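Local coordinates for protein beta-lactamase/D-alanine Carboxypeptidase (Yersinia pestis, PDB 3RJU) that probably hydrolyses beta-lactam or D-alanyl peptide substrates through a serine nucleophile, as a putative penicillin-binding protein of the beta-lactamase family, at residues D85-Y90 and V95-Y100; I106-L111 and D169-A174; S116-E121 and W141-L146. One frame throughout, in Å; residues are numbered along the deposited sequence.

Contact 1. Residues D85-Y90 and V95-Y100; sequences DPLKKY and VNVPSY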
ATOM      1  N   ASP A  85      -3.747  -0.652  21.486  1.00 11.58           N
ATOM      2  CA  ASP A  85      -3.373   0.574  22.193  1.00 11.37           C
ATOM      3  C   ASP A  85      -4.175   1.736  21.652  1.00 11.12           C
ATOM      4  O   ASP A  85      -4.286   1.916  20.435  1.00 10.76           O
ATOM      5  CB  ASP A  85      -1.905   0.929  21.964  1.00 13.03           C
ATOM      6  CG  ASP A  85      -0.957   0.072  22.768  1.00 15.03           C
ATOM      7  OD1 ASP A  85      -1.398  -0.545  23.760  1.00 17.21           O
ATOM      8  OD2 ASP A  85       0.238   0.037  22.412  1.00 16.95           O
ATOM      9  N   PRO A  86      -4.710   2.557  22.546  1.00 11.18           N
ATOM     10  CA  PRO A  86      -5.297   3.829  22.098  1.00 11.27           C
ATOM     11  C   PRO A  86      -4.246   4.693  21.408  1.00 10.85           C
ATOM     12  O   PRO A  86      -3.093   4.737  21.856  1.00 12.18           O
ATOM     13  CB  PRO A  86      -5.721   4.483  23.407  1.00 12.66           C
ATOM     14  CG  PRO A  86      -5.987   3.316  24.326  1.00 12.78           C
ATOM     15  CD  PRO A  86      -4.930   2.308  23.986  1.00 11.13           C
ATOM     16  N   LEU A  87      -4.624   5.357  20.319  1.00 10.74           N
ATOM     17  CA  LEU A  87      -3.728   6.328  19.715  1.00 11.39           C
ATOM     18  C   LEU A  87      -3.229   7.330  20.763  1.00 12.39           C
ATOM     19  O   LEU A  87      -2.086   7.777  20.712  1.00 14.18           O
ATOM     20  CB  LEU A  87      -4.425   7.064  18.574  1.00 10.93           C
ATOM     21  CG  LEU A  87      -3.635   8.197  17.915  1.00 11.52           C
ATOM     22  CD1 LEU A  87      -2.353   7.653  17.315  1.00 11.17           C
ATOM     23  CD2 LEU A  87      -4.475   8.867  16.833  1.00 11.40           C
ATOM     24  N   LYS A  88      -4.082   7.683  21.718  0.50 12.45           N
ATOM     25  CA  LYS A  88      -3.714   8.692  22.707  0.50 14.26           C
ATOM     26  C   LYS A  88      -2.550   8.257  23.609  0.50 14.21           C
ATOM     27  O   LYS A  88      -1.961   9.086  24.297  0.50 14.90           O
ATOM     28  CB  LYS A  88      -4.930   9.114  23.543  0.50 17.04           C
ATOM     29  CG  LYS A  88      -5.406   8.074  24.533  0.50 20.73           C
ATOM     30  CD  LYS A  88      -6.108   8.743  25.715  0.50 24.26           C
ATOM     31  CE  LYS A  88      -7.436   9.386  25.322  0.50 26.33           C
ATOM     32  NZ  LYS A  88      -8.552   8.407  25.111  0.50 26.22           N
ATOM     33  N   LYS A  89      -2.209   6.969  23.596  1.00 14.86           N
ATOM     34  CA  LYS A  89      -1.028   6.500  24.330  1.00 15.61           C
ATOM     35  C   LYS A  89       0.263   7.072  23.754  1.00 17.07           C
ATOM     36  O   LYS A  89       1.266   7.232  24.476  1.00 18.93           O
ATOM     37  CB  LYS A  89      -0.961   4.972  24.326  1.00 17.14           C
ATOM     38  CG  LYS A  89       0.148   4.373  25.144  1.00 20.41           C
ATOM     39  CD  LYS A  89      -0.113   2.885  25.361  1.00 21.47           C
ATOM     40  CE  LYS A  89       0.973   2.249  26.233  1.00 26.37           C
ATOM     41  NZ  LYS A  89       2.295   2.266  25.517  1.00 30.28           N
ATOM     42  N   TYR A  90       0.234   7.370  22.454  1.00 16.45           N
ATOM     43  CA  TYR A  90       1.419   7.806  21.720  1.00 18.17           C
ATOM     44  C   TYR A  90       1.316   9.257  21.276  1.00 21.45           C
ATOM     45  O   TYR A  90       1.997   9.679  20.339  1.00 24.08           O
ATOM     46  CB  TYR A  90       1.684   6.859  20.536  1.00 17.21           C
ATOM     47  CG  TYR A  90       1.813   5.448  21.028  1.00 18.51           C
ATOM     48  CD1 TYR A  90       2.912   5.070  21.781  1.00 17.48           C
ATOM     49  CD2 TYR A  90       0.815   4.504  20.792  1.00 17.58           C
ATOM     50  CE1 TYR A  90       3.031   3.794  22.278  1.00 18.52           C
ATOM     51  CE2 TYR A  90       0.928   3.200  21.280  1.00 18.23           C
ATOM     52  CZ  TYR A  90       2.038   2.862  22.028  1.00 18.32           C
ATOM     53  OH  TYR A  90       2.188   1.603  22.541  1.00 19.16           O
ATOM     54  N   VAL A  95      -0.991  16.803  24.601  1.00 43.68           N
ATOM     55  CA  VAL A  95      -1.958  17.040  23.534  1.00 40.64           C
ATOM     56  C   VAL A  95      -3.095  16.020  23.553  1.00 37.62           C
ATOM     57  O   VAL A  95      -2.879  14.820  23.714  1.00 37.16           O
ATOM     58  CB  VAL A  95      -1.306  17.147  22.128  1.00 40.84           C
ATOM     59  CG1 VAL A  95       0.201  17.060  22.233  1.00 41.98           C
ATOM     60  CG2 VAL A  95      -1.865  16.101  21.175  1.00 40.12           C
ATOM     61  N   ASN A  96      -4.306  16.533  23.403  1.00 35.47           N
ATOM     62  CA  ASN A  96      -5.521  15.741  23.458  1.00 34.98           C
ATOM     63  C   ASN A  96      -5.732  14.957  22.171  1.00 31.13           C
ATOM     64  O   ASN A  96      -5.480  15.468  21.078  1.00 31.17           O
ATOM     65  CB  ASN A  96      -6.713  16.672  23.711  1.00 38.90           C
ATOM     66  CG  ASN A  96      -8.048  15.966  23.585  1.00 41.37           C
ATOM     67  OD1 ASN A  96      -8.394  15.111  24.408  1.00 43.06           O
ATOM     68  ND2 ASN A  96      -8.818  16.332  22.560  1.00 41.33           N
ATOM     69  N   VAL A  97      -6.154  13.704  22.301  1.00 25.96           N
ATOM     70  CA  VAL A  97      -6.631  12.952  21.152  1.00 20.99           C
ATOM     71  C   VAL A  97      -8.114  12.725  21.371  1.00 21.27           C
ATOM     72  O   VAL A  97      -8.514  12.073  22.338  1.00 23.91           O
ATOM     73  CB  VAL A  97      -5.925  11.601  20.988  1.00 19.28           C
ATOM     74  CG1 VAL A  97      -6.586  10.804  19.861  1.00 17.03           C
ATOM     75  CG2 VAL A  97      -4.440  11.815  20.711  1.00 19.63           C
ATOM     76  N   PRO A  98      -8.943  13.283  20.489  1.00 21.22           N
ATOM     77  CA  PRO A  98     -10.385  13.156  20.702  1.00 21.16           C
ATOM     78  C   PRO A  98     -10.878  11.722  20.514  1.00 18.42           C
ATOM     79  O   PRO A  98     -10.303  10.923  19.769  1.00 18.52           O
ATOM     80  CB  PRO A  98     -10.968  14.065  19.624  1.00 22.07           C
ATOM     81  CG  PRO A  98      -9.962  13.976  18.515  1.00 23.32           C
ATOM     82  CD  PRO A  98      -8.632  13.970  19.226  1.00 22.42           C
ATOM     83  N   SER A  99     -11.985  11.421  21.177  0.61 17.18           N
ATOM     84  CA  SER A  99     -12.599  10.109  21.108  0.61 15.93           C
ATOM     85  C   SER A  99     -14.097  10.278  21.027  0.61 15.82           C
ATOM     86  O   SER A  99     -14.654  11.257  21.540  0.61 17.29           O
ATOM     87  CB  SER A  99     -12.280   9.313  22.365  0.61 15.62           C
ATOM     88  OG  SER A  99     -12.714  10.015  23.514  0.61 17.09           O
ATOM     89  N   TYR A 100     -14.755   9.303  20.413  1.00 14.64           N
ATOM     90  CA  TYR A 100     -16.189   9.338  20.297  1.00 14.99           C
ATOM     91  C   TYR A 100     -16.826   9.407  21.686  1.00 14.55           C
ATOM     92  O   TYR A 100     -17.732  10.210  21.921  1.00 16.28           O
ATOM     93  CB  TYR A 100     -16.694   8.105  19.549  1.00 14.21           C
ATOM     94  CG  TYR A 100     -18.184   8.039  19.631  1.00 15.75           C
ATOM     95  CD1 TYR A 100     -18.977   8.937  18.912  1.00 16.06           C
ATOM     96  CD2 TYR A 100     -18.804   7.113  20.450  1.00 16.19           C
ATOM     97  CE1 TYR A 100     -20.355   8.901  18.998  1.00 16.95           C
ATOM     98  CE2 TYR A 100     -20.164   7.063  20.547  1.00 15.53           C
ATOM     99  CZ  TYR A 100     -20.942   7.962  19.829  1.00 17.73           C
ATOM    100  OH  TYR A 100     -22.303   7.909  19.935  1.00 20.36           O
TER
HETATM  101  O   HOH W   1     -11.108   7.848  25.281  1.00 34.06           O
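In the loop between helix 64-77 and helix 108-113 of this beta-lactamase-family fold, Leu87 and Lys88 of a 3-10 turn meet Val97 of the irregular chain that follows. Val97 fills the centre of the contact. Its CB lies 3.7 Å from Lys88 CB, and its CG2 methyl reaches in beside the lysine backbone, 3.8 Å from Lys88 CA. The other methyl, CG1, is anti to the valine backbone N (chi1 174°) and turns to Leu87, where it sits 4.2 Å from Leu87 CD2; the leucine and valine side chains cross at about a right angle there. One branch of the valine thus packs on the base of Lys88 and the other on the end of Leu87. The lysine chain bends at chi3 and chi4, and in the conformer described here its amine gives a hydrogen bond to a water, Lys88 NZ to water O 2.6 Å. The same water makes a weak hydrogen bond with the serine, water O to Ser99 OG 3.2 Å. Both lysine and serine have a second conformer, so this bridge is probably one of several states. The turn itself is tied by Lys89 N to Pro86 O and Tyr90 N to Leu87 O. Behind it Tyr90 OH donates to Asp85 OD2 at 2.5 Å, meeting the carboxylate from above its plane, and receives a bond from Lys89 NZ. Trp141 of helix 137-144 also packs on Leu87 and Val97. No direct hydrogen bond joins the two segments, so the chemistry implies a greasy seam of valine, leucine and lysine methylenes, with the lysine amine carried out to water at the exposed side.

Contact 2. Residues I106-L111 and D169-A174; sequences IRLLHL and DALSRA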
ATOM      1  N   ILE A 106     -10.045   5.734  19.848  1.00  9.95           N
ATOM      2  CA  ILE A 106      -9.454   5.222  18.626  1.00 10.10           C
ATOM      3  C   ILE A 106      -8.211   4.419  18.987  1.00  9.43           C
ATOM      4  O   ILE A 106      -7.344   4.923  19.691  1.00 10.30           O
ATOM      5  CB  ILE A 106      -9.062   6.378  17.698  1.00  9.26           C
ATOM      6  CG1 ILE A 106     -10.324   7.071  17.181  1.00 10.47           C
ATOM      7  CG2 ILE A 106      -8.200   5.896  16.528  1.00  9.82           C
ATOM      8  CD1 ILE A 106     -10.071   8.430  16.575  1.00 12.29           C
ATOM      9  N   ARG A 107      -8.123   3.177  18.507  1.00 10.82           N
ATOM     10  CA  ARG A 107      -6.969   2.322  18.760  1.00  9.81           C
ATOM     11  C   ARG A 107      -6.153   2.106  17.484  1.00  8.76           C
ATOM     12  O   ARG A 107      -6.632   2.397  16.378  1.00  8.74           O
ATOM     13  CB  ARG A 107      -7.417   0.979  19.340  1.00  9.83           C
ATOM     14  CG  ARG A 107      -8.249   1.153  20.591  1.00  9.70           C
ATOM     15  CD  ARG A 107      -8.865  -0.167  21.040  1.00 12.10           C
ATOM     16  NE  ARG A 107      -9.762   0.045  22.175  1.00 13.74           N
ATOM     17  CZ  ARG A 107      -9.395   0.007  23.459  1.00 15.30           C
ATOM     18  NH1 ARG A 107      -8.136  -0.268  23.789  1.00 16.17           N
ATOM     19  NH2 ARG A 107     -10.297   0.229  24.417  1.00 18.73           N
ATOM     20  N   LEU A 108      -4.930   1.610  17.622  1.00  9.19           N
ATOM     21  CA  LEU A 108      -4.076   1.449  16.440  1.00  9.32           C
ATOM     22  C   LEU A 108      -4.747   0.562  15.383  1.00  9.65           C
ATOM     23  O   LEU A 108      -4.711   0.881  14.200  1.00  9.41           O
ATOM     24  CB  LEU A 108      -2.679   0.924  16.788  1.00  8.49           C
ATOM     25  CG  LEU A 108      -1.882   1.759  17.801  1.00  9.42           C
ATOM     26  CD1 LEU A 108      -0.491   1.169  17.978  1.00 10.99           C
ATOM     27  CD2 LEU A 108      -1.813   3.250  17.433  1.00 10.97           C
ATOM     28  N   LEU A 109      -5.400  -0.509  15.830  1.00  8.91           N
ATOM     29  CA  LEU A 109      -6.160  -1.399  14.955  1.00  8.81           C
ATOM     30  C   LEU A 109      -7.175  -0.645  14.093  1.00  8.70           C
ATOM     31  O   LEU A 109      -7.385  -0.983  12.913  1.00  9.23           O
ATOM     32  CB  LEU A 109      -6.862  -2.478  15.793  1.00 11.55           C
ATOM     33  CG  LEU A 109      -7.841  -3.365  15.035  1.00 14.90           C
ATOM     34  CD1 LEU A 109      -7.086  -4.152  13.945  1.00 16.48           C
ATOM     35  CD2 LEU A 109      -8.554  -4.314  15.992  1.00 16.13           C
ATOM     36  N   HIS A 110      -7.827   0.353  14.683  1.00  8.19           N
ATOM     37  CA  HIS A 110      -8.829   1.125  13.949  1.00  7.26           C
ATOM     38  C   HIS A 110      -8.168   1.954  12.852  1.00  9.07           C
ATOM     39  O   HIS A 110      -8.709   2.085  11.756  1.00  8.84           O
ATOM     40  CB  HIS A 110      -9.645   2.035  14.878  1.00  7.81           C
ATOM     41  CG  HIS A 110     -10.410   1.291  15.926  1.00  8.09           C
ATOM     42  ND1 HIS A 110     -10.238   1.519  17.277  1.00  9.27           N
ATOM     43  CD2 HIS A 110     -11.349   0.317  15.819  1.00  8.67           C
ATOM     44  CE1 HIS A 110     -11.049   0.723  17.959  1.00  9.87           C
ATOM     45  NE2 HIS A 110     -11.721  -0.028  17.098  1.00  9.47           N
ATOM     46  N   LEU A 111      -7.015   2.544  13.154  1.00  8.36           N
ATOM     47  CA  LEU A 111      -6.310   3.312  12.131  1.00  7.63           C
ATOM     48  C   LEU A 111      -5.937   2.387  10.975  1.00  6.97           C
ATOM     49  O   LEU A 111      -6.058   2.767   9.805  1.00  9.33           O
ATOM     50  CB  LEU A 111      -5.043   3.951  12.712  1.00  8.14           C
ATOM     51  CG  LEU A 111      -5.249   4.871  13.922  1.00  7.29           C
ATOM     52  CD1 LEU A 111      -3.872   5.249  14.486  1.00  7.54           C
ATOM     53  CD2 LEU A 111      -6.044   6.109  13.552  1.00  8.16           C
ATOM     54  N   ASP A 169       3.027   7.994  12.863  1.00 10.61           N
ATOM     55  CA  ASP A 169       3.486   8.877  13.946  1.00 10.53           C
ATOM     56  C   ASP A 169       3.532   8.108  15.277  1.00 10.76           C
ATOM     57  O   ASP A 169       4.485   8.244  16.077  1.00 10.95           O
ATOM     58  CB  ASP A 169       2.551  10.075  14.128  1.00 10.94           C
ATOM     59  CG  ASP A 169       2.448  10.970  12.882  1.00 11.99           C
ATOM     60  OD1 ASP A 169       3.330  10.924  11.986  1.00 13.99           O
ATOM     61  OD2 ASP A 169       1.464  11.738  12.806  1.00 12.68           O
ATOM     62  N   ALA A 170       2.486   7.329  15.529  1.00 10.73           N
ATOM     63  CA  ALA A 170       2.377   6.596  16.783  1.00 10.83           C
ATOM     64  C   ALA A 170       3.470   5.538  16.869  1.00  9.81           C
ATOM     65  O   ALA A 170       4.090   5.349  17.922  1.00 11.10           O
ATOM     66  CB  ALA A 170       0.992   5.947  16.890  1.00 11.37           C
ATOM     67  N   LEU A 171       3.700   4.843  15.756  1.00 11.32           N
ATOM     68  CA  LEU A 171       4.700   3.788  15.717  1.00 12.62           C
ATOM     69  C   LEU A 171       6.100   4.353  15.965  1.00 12.68           C
ATOM     70  O   LEU A 171       6.909   3.762  16.697  1.00 12.93           O
ATOM     71  CB  LEU A 171       4.646   3.055  14.383  1.00 11.56           C
ATOM     72  CG  LEU A 171       3.321   2.344  14.098  1.00 10.72           C
ATOM     73  CD1 LEU A 171       3.383   1.675  12.719  1.00 10.83           C
ATOM     74  CD2 LEU A 171       3.003   1.297  15.194  1.00 12.22           C
ATOM     75  N   SER A 172       6.372   5.506  15.358  1.00 11.29           N
ATOM     76  CA  SER A 172       7.634   6.214  15.574  1.00 12.19           C
ATOM     77  C   SER A 172       7.800   6.599  17.050  1.00 13.01           C
ATOM     78  O   SER A 172       8.892   6.427  17.636  1.00 14.96           O
ATOM     79  CB  SER A 172       7.682   7.463  14.689  1.00 14.20           C
ATOM     80  OG  SER A 172       8.827   8.261  14.985  1.00 16.64           O
ATOM     81  N   ARG A 173       6.737   7.140  17.645  1.00 13.36           N
ATOM     82  CA  ARG A 173       6.801   7.525  19.058  1.00 13.68           C
ATOM     83  C   ARG A 173       7.040   6.297  19.937  1.00 13.81           C
ATOM     84  O   ARG A 173       7.879   6.333  20.828  1.00 14.77           O
ATOM     85  CB  ARG A 173       5.523   8.257  19.481  1.00 14.70           C
ATOM     86  CG  ARG A 173       5.417   8.585  20.971  1.00 18.61           C
ATOM     87  CD  ARG A 173       6.397   9.668  21.361  1.00 23.82           C
ATOM     88  NE  ARG A 173       6.165  10.900  20.615  1.00 28.52           N
ATOM     89  CZ  ARG A 173       6.961  11.971  20.661  1.00 33.53           C
ATOM     90  NH1 ARG A 173       8.048  11.966  21.429  1.00 34.42           N
ATOM     91  NH2 ARG A 173       6.671  13.048  19.936  1.00 34.49           N
ATOM     92  N   ALA A 174       6.309   5.213  19.676  1.00 12.81           N
ATOM     93  CA  ALA A 174       6.436   3.986  20.464  1.00 14.40           C
ATOM     94  C   ALA A 174       7.856   3.418  20.395  1.00 16.05           C
ATOM     95  O   ALA A 174       8.429   2.989  21.414  1.00 15.55           O
ATOM     96  CB  ALA A 174       5.424   2.947  19.977  1.00 14.87           C
TER
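Leu108 points its two methyls at the helix 162-175 and touches successive residues there. CD2 faces the small side chain of Ala170, with Leu108 CD2 and Ala170 CB 3.9 Å apart. CD1 goes to the end of Leu171, more loosely, at 4.5 Å from Leu171 CD2. With CG anti to the carbonyl carbon, beside the backbone N (chi1 -57°), the branch point of Leu108 is carried out from the first turn of helix 108-113 toward helix 162-175. Ala170 also aims its CB at Leu108, so methyl meets methyl, whereas Leu171 leaves its helix to one side and only the end of its chain swings in. The nearest alpha carbons, Leu108 CA and Ala170 CA, are 8.3 Å apart, and the gap is bridged from both sides, by the leucine methyl and the Ala170 CB. Further apolar partners surround the pair: Met72 of helix 64-77 lies against both Leu108 and Leu171, and Leu167 also packs on Leu108. On another side of the short helix, well away from the interface, Arg107 occupies the N-cap position and its backbone N gives a hydrogen bond to His110 ND1, 3.0 Å long and fairly straight at 159°. The donor lies almost in the imidazole plane, which helps fix the rotation of that ring. All three touching residues are buried, and no polar bond crosses between them. An alanine and a leucine of helix 162-175 thus receive one leucine of helix 108-113, in the helical part of the beta-lactamase fold, where these two helices and helix 64-77 share one apolar core.

Contact 3. Residues S116-E121 and W141-L146; sequences SGLPRE and WQWLKL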
ATOM      1  N   SER A 116     -11.543   4.040  12.185  1.00  8.21           N
ATOM      2  CA  SER A 116     -11.327   4.955  13.307  1.00  6.84           C
ATOM      3  C   SER A 116     -12.359   6.082  13.410  1.00  8.88           C
ATOM      4  O   SER A 116     -12.419   6.749  14.437  1.00  9.66           O
ATOM      5  CB  SER A 116      -9.933   5.603  13.209  1.00  7.60           C
ATOM      6  OG  SER A 116      -9.905   6.552  12.136  1.00  9.16           O
ATOM      7  N   GLY A 117     -13.120   6.335  12.346  1.00  8.82           N
ATOM      8  CA  GLY A 117     -14.020   7.466  12.335  1.00  9.76           C
ATOM      9  C   GLY A 117     -13.373   8.774  11.888  1.00 10.85           C
ATOM     10  O   GLY A 117     -14.039   9.816  11.807  1.00 12.85           O
ATOM     11  N   LEU A 118     -12.073   8.736  11.616  1.00 10.24           N
ATOM     12  CA  LEU A 118     -11.378   9.938  11.161  1.00  9.90           C
ATOM     13  C   LEU A 118     -11.653  10.195   9.684  1.00 10.60           C
ATOM     14  O   LEU A 118     -11.990   9.272   8.928  1.00 10.67           O
ATOM     15  CB  LEU A 118      -9.867   9.807  11.396  1.00 10.96           C
ATOM     16  CG  LEU A 118      -9.411   9.812  12.851  1.00  9.97           C
ATOM     17  CD1 LEU A 118      -7.926   9.444  12.924  1.00 11.51           C
ATOM     18  CD2 LEU A 118      -9.650  11.182  13.490  1.00 12.27           C
ATOM     19  N   PRO A 119     -11.513  11.455   9.254  1.00 11.89           N
ATOM     20  CA  PRO A 119     -11.747  11.720   7.829  1.00 11.07           C
ATOM     21  C   PRO A 119     -10.615  11.183   6.957  1.00 10.95           C
ATOM     22  O   PRO A 119      -9.548  10.818   7.449  1.00 11.11           O
ATOM     23  CB  PRO A 119     -11.808  13.248   7.754  1.00 12.53           C
ATOM     24  CG  PRO A 119     -10.994  13.699   8.914  1.00 12.90           C
ATOM     25  CD  PRO A 119     -11.161  12.670  10.004  1.00 12.49           C
ATOM     26  N   ARG A 120     -10.857  11.162   5.656  1.00 11.79           N
ATOM     27  CA  ARG A 120      -9.900  10.597   4.718  1.00 11.59           C
ATOM     28  C   ARG A 120      -8.622  11.440   4.667  1.00 11.32           C
ATOM     29  O   ARG A 120      -7.515  10.898   4.658  1.00 11.98           O
ATOM     30  CB  ARG A 120     -10.545  10.484   3.340  1.00 10.70           C
ATOM     31  CG  ARG A 120      -9.618  10.061   2.219  1.00 10.91           C
ATOM     32  CD  ARG A 120     -10.401   9.931   0.927  1.00 12.58           C
ATOM     33  NE  ARG A 120      -9.478   9.701  -0.169  1.00 12.72           N
ATOM     34  CZ  ARG A 120      -9.436   8.609  -0.923  1.00 14.39           C
ATOM     35  NH1 ARG A 120     -10.310   7.618  -0.748  1.00 14.41           N
ATOM     36  NH2 ARG A 120      -8.515   8.526  -1.873  1.00 15.69           N
ATOM     37  N   GLU A 121      -8.792  12.765   4.620  1.00 12.23           N
ATOM     38  CA  GLU A 121      -7.673  13.703   4.710  1.00 12.31           C
ATOM     39  C   GLU A 121      -7.903  14.713   5.831  1.00 13.26           C
ATOM     40  O   GLU A 121      -9.035  15.026   6.182  1.00 14.11           O
ATOM     41  CB  GLU A 121      -7.490  14.482   3.407  1.00 14.15           C
ATOM     42  CG  GLU A 121      -7.234  13.621   2.201  1.00 17.19           C
ATOM     43  CD  GLU A 121      -5.812  13.108   2.086  1.00 18.59           C
ATOM     44  OE1 GLU A 121      -4.931  13.496   2.881  1.00 18.71           O
ATOM     45  OE2 GLU A 121      -5.571  12.308   1.169  1.00 21.41           O
ATOM     46  N   TRP A 141      -1.064  16.811  14.205  1.00 15.98           N
ATOM     47  CA  TRP A 141      -1.297  16.820  15.640  1.00 16.46           C
ATOM     48  C   TRP A 141      -1.892  18.136  16.127  1.00 18.52           C
ATOM     49  O   TRP A 141      -2.673  18.140  17.072  1.00 19.03           O
ATOM     50  CB  TRP A 141      -0.042  16.383  16.406  1.00 14.93           C
ATOM     51  CG  TRP A 141       0.164  14.935  16.178  1.00 13.80           C
ATOM     52  CD1 TRP A 141       0.832  14.351  15.130  1.00 13.56           C
ATOM     53  CD2 TRP A 141      -0.367  13.856  16.966  1.00 14.27           C
ATOM     54  NE1 TRP A 141       0.762  12.982  15.232  1.00 13.41           N
ATOM     55  CE2 TRP A 141       0.030  12.651  16.343  1.00 14.00           C
ATOM     56  CE3 TRP A 141      -1.146  13.793  18.129  1.00 16.13           C
ATOM     57  CZ2 TRP A 141      -0.297  11.394  16.862  1.00 14.62           C
ATOM     58  CZ3 TRP A 141      -1.474  12.542  18.644  1.00 15.35           C
ATOM     59  CH2 TRP A 141      -1.065  11.362  18.001  1.00 15.05           C
ATOM     60  N   GLN A 142      -1.567  19.234  15.447  1.00 19.61           N
ATOM     61  CA  GLN A 142      -2.197  20.515  15.730  1.00 22.49           C
ATOM     62  C   GLN A 142      -3.701  20.454  15.409  1.00 19.94           C
ATOM     63  O   GLN A 142      -4.525  20.947  16.175  1.00 21.07           O
ATOM     64  CB  GLN A 142      -1.496  21.639  14.960  1.00 26.54           C
ATOM     65  CG  GLN A 142      -2.000  23.032  15.277  1.00 32.06           C
ATOM     66  CD  GLN A 142      -1.865  23.390  16.754  1.00 36.08           C
ATOM     67  OE1 GLN A 142      -0.885  23.022  17.417  1.00 36.33           O
ATOM     68  NE2 GLN A 142      -2.865  24.102  17.281  1.00 38.61           N
ATOM     69  N   TRP A 143      -4.054  19.816  14.296  1.00 17.67           N
ATOM     70  CA  TRP A 143      -5.455  19.629  13.931  1.00 17.07           C
ATOM     71  C   TRP A 143      -6.155  18.652  14.871  1.00 18.50           C
ATOM     72  O   TRP A 143      -7.271  18.894  15.304  1.00 19.17           O
ATOM     73  CB  TRP A 143      -5.581  19.113  12.488  1.00 17.41           C
ATOM     74  CG  TRP A 143      -6.997  18.777  12.108  1.00 18.31           C
ATOM     75  CD1 TRP A 143      -7.941  19.641  11.605  1.00 19.82           C
ATOM     76  CD2 TRP A 143      -7.641  17.494  12.207  1.00 18.90           C
ATOM     77  NE1 TRP A 143      -9.132  18.969  11.386  1.00 21.01           N
ATOM     78  CE2 TRP A 143      -8.972  17.654  11.744  1.00 20.25           C
ATOM     79  CE3 TRP A 143      -7.221  16.226  12.635  1.00 18.16           C
ATOM     80  CZ2 TRP A 143      -9.886  16.601  11.711  1.00 21.12           C
ATOM     81  CZ3 TRP A 143      -8.141  15.172  12.600  1.00 19.45           C
ATOM     82  CH2 TRP A 143      -9.453  15.369  12.130  1.00 21.04           C
ATOM     83  N   LEU A 144      -5.500  17.542  15.180  1.00 19.91           N
ATOM     84  CA  LEU A 144      -6.157  16.465  15.917  1.00 20.33           C
ATOM     85  C   LEU A 144      -6.595  16.947  17.307  1.00 22.38           C
ATOM     86  O   LEU A 144      -7.674  16.599  17.805  1.00 23.04           O
ATOM     87  CB  LEU A 144      -5.219  15.249  16.009  1.00 18.73           C
ATOM     88  CG  LEU A 144      -5.790  13.972  16.616  1.00 19.33           C
ATOM     89  CD1 LEU A 144      -6.965  13.439  15.796  1.00 19.21           C
ATOM     90  CD2 LEU A 144      -4.693  12.934  16.743  1.00 18.32           C
ATOM     91  N   LYS A 145      -5.777  17.788  17.919  1.00 23.92           N
ATOM     92  CA  LYS A 145      -6.021  18.139  19.305  1.00 26.74           C
ATOM     93  C   LYS A 145      -7.303  18.958  19.482  1.00 26.66           C
ATOM     94  O   LYS A 145      -7.871  18.996  20.567  1.00 27.84           O
ATOM     95  CB  LYS A 145      -4.809  18.844  19.908  1.00 30.77           C
ATOM     96  CG  LYS A 145      -4.583  20.248  19.414  1.00 34.47           C
ATOM     97  CD  LYS A 145      -3.326  20.800  20.048  1.00 37.64           C
ATOM     98  CE  LYS A 145      -3.106  22.244  19.668  1.00 41.13           C
ATOM     99  NZ  LYS A 145      -1.827  22.754  20.248  1.00 43.51           N
ATOM    100  N   LEU A 146      -7.769  19.579  18.403  1.00 26.12           N
ATOM    101  CA  LEU A 146      -9.003  20.354  18.436  1.00 26.66           C
ATOM    102  C   LEU A 146     -10.145  19.667  17.691  1.00 24.37           C
ATOM    103  O   LEU A 146     -11.253  20.203  17.630  1.00 25.86           O
ATOM    104  CB  LEU A 146      -8.774  21.738  17.825  1.00 31.48           C
ATOM    105  CG  LEU A 146      -7.806  22.661  18.557  1.00 35.18           C
ATOM    106  CD1 LEU A 146      -7.536  23.894  17.713  1.00 36.26           C
ATOM    107  CD2 LEU A 146      -8.371  23.036  19.914  1.00 36.27           C
TER
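Pro119 and Leu118 pack against Trp143 and Leu144 where the loop after helix 108-113 passes helix 137-144, in the helical part of the beta-lactamase fold. The closer touch belongs to the proline. Pro119 CD lies 3.8 Å from Trp143 CH2, the far corner of the indole's six-membered ring, and Pro119 CG is 3.9 Å from that same Trp143 CH2. Proline and tryptophan approach from opposite directions, and the proline CD meets the ring obliquely. The indole extends this far because its CG is anti to the backbone N (chi1 174°). Leu118 comes in at the edge of the same ring, near its plane, with Leu118 CD2 at 4.4 Å from Trp143 CZ3. That methyl also meets the neighbouring leucine, Leu118 CD2 to Leu144 CD1 at 4.2 Å, the two side chains crossing nearly at a right angle. The buried end of the contact is therefore the leucine pair, at longer distances, which Leu111 of helix 108-113 and Leu166 of helix 162-175 cover on the Leu118 side. Leu144 sends its other methyl, CD2, over a face of Trp141. The proline-tryptophan end has the closest atoms but is the solvent side: both residues are partly exposed, and a glycerol, probably from the crystallisation liquor, lies about 4 Å from the Pro119 side chain. Next along the chain, Arg120 is exposed and its NH2 binds a citrate. On the helix, Lys145 NZ reaches back to Gln142 OE1. The loop enters through an ST turn, with Gly117 between its ends: Leu118 N donates to Ser116 OG over 3.1 Å at an angle of 159°.

How the contacts relate
The three contacts lie on the same side of the chain's centre and join one another directly. Contacts 1 and 2, centres about 9 Å apart, are stitched by backbone bonds, Leu87 N to Ile106 O (2.8 Å) and Asp85 O to Leu108 N (2.9 Å). Contact 3, nested within the loop that contact 2 closes, is tied to it by Asp169 OD2 and Trp141 NE1 (2.8 Å); their centres are about 13 Å apart. Trp141, in segment 141-146, packs on Val97 of contact 1 (Val97 CG2 to Trp141 CZ3 3.7 Å). Contact 3 leads toward the probable active site: Arg120 touches Tyr159, part of a likely SxxK-type centre with Ser62 and Lys65, and binds citrate.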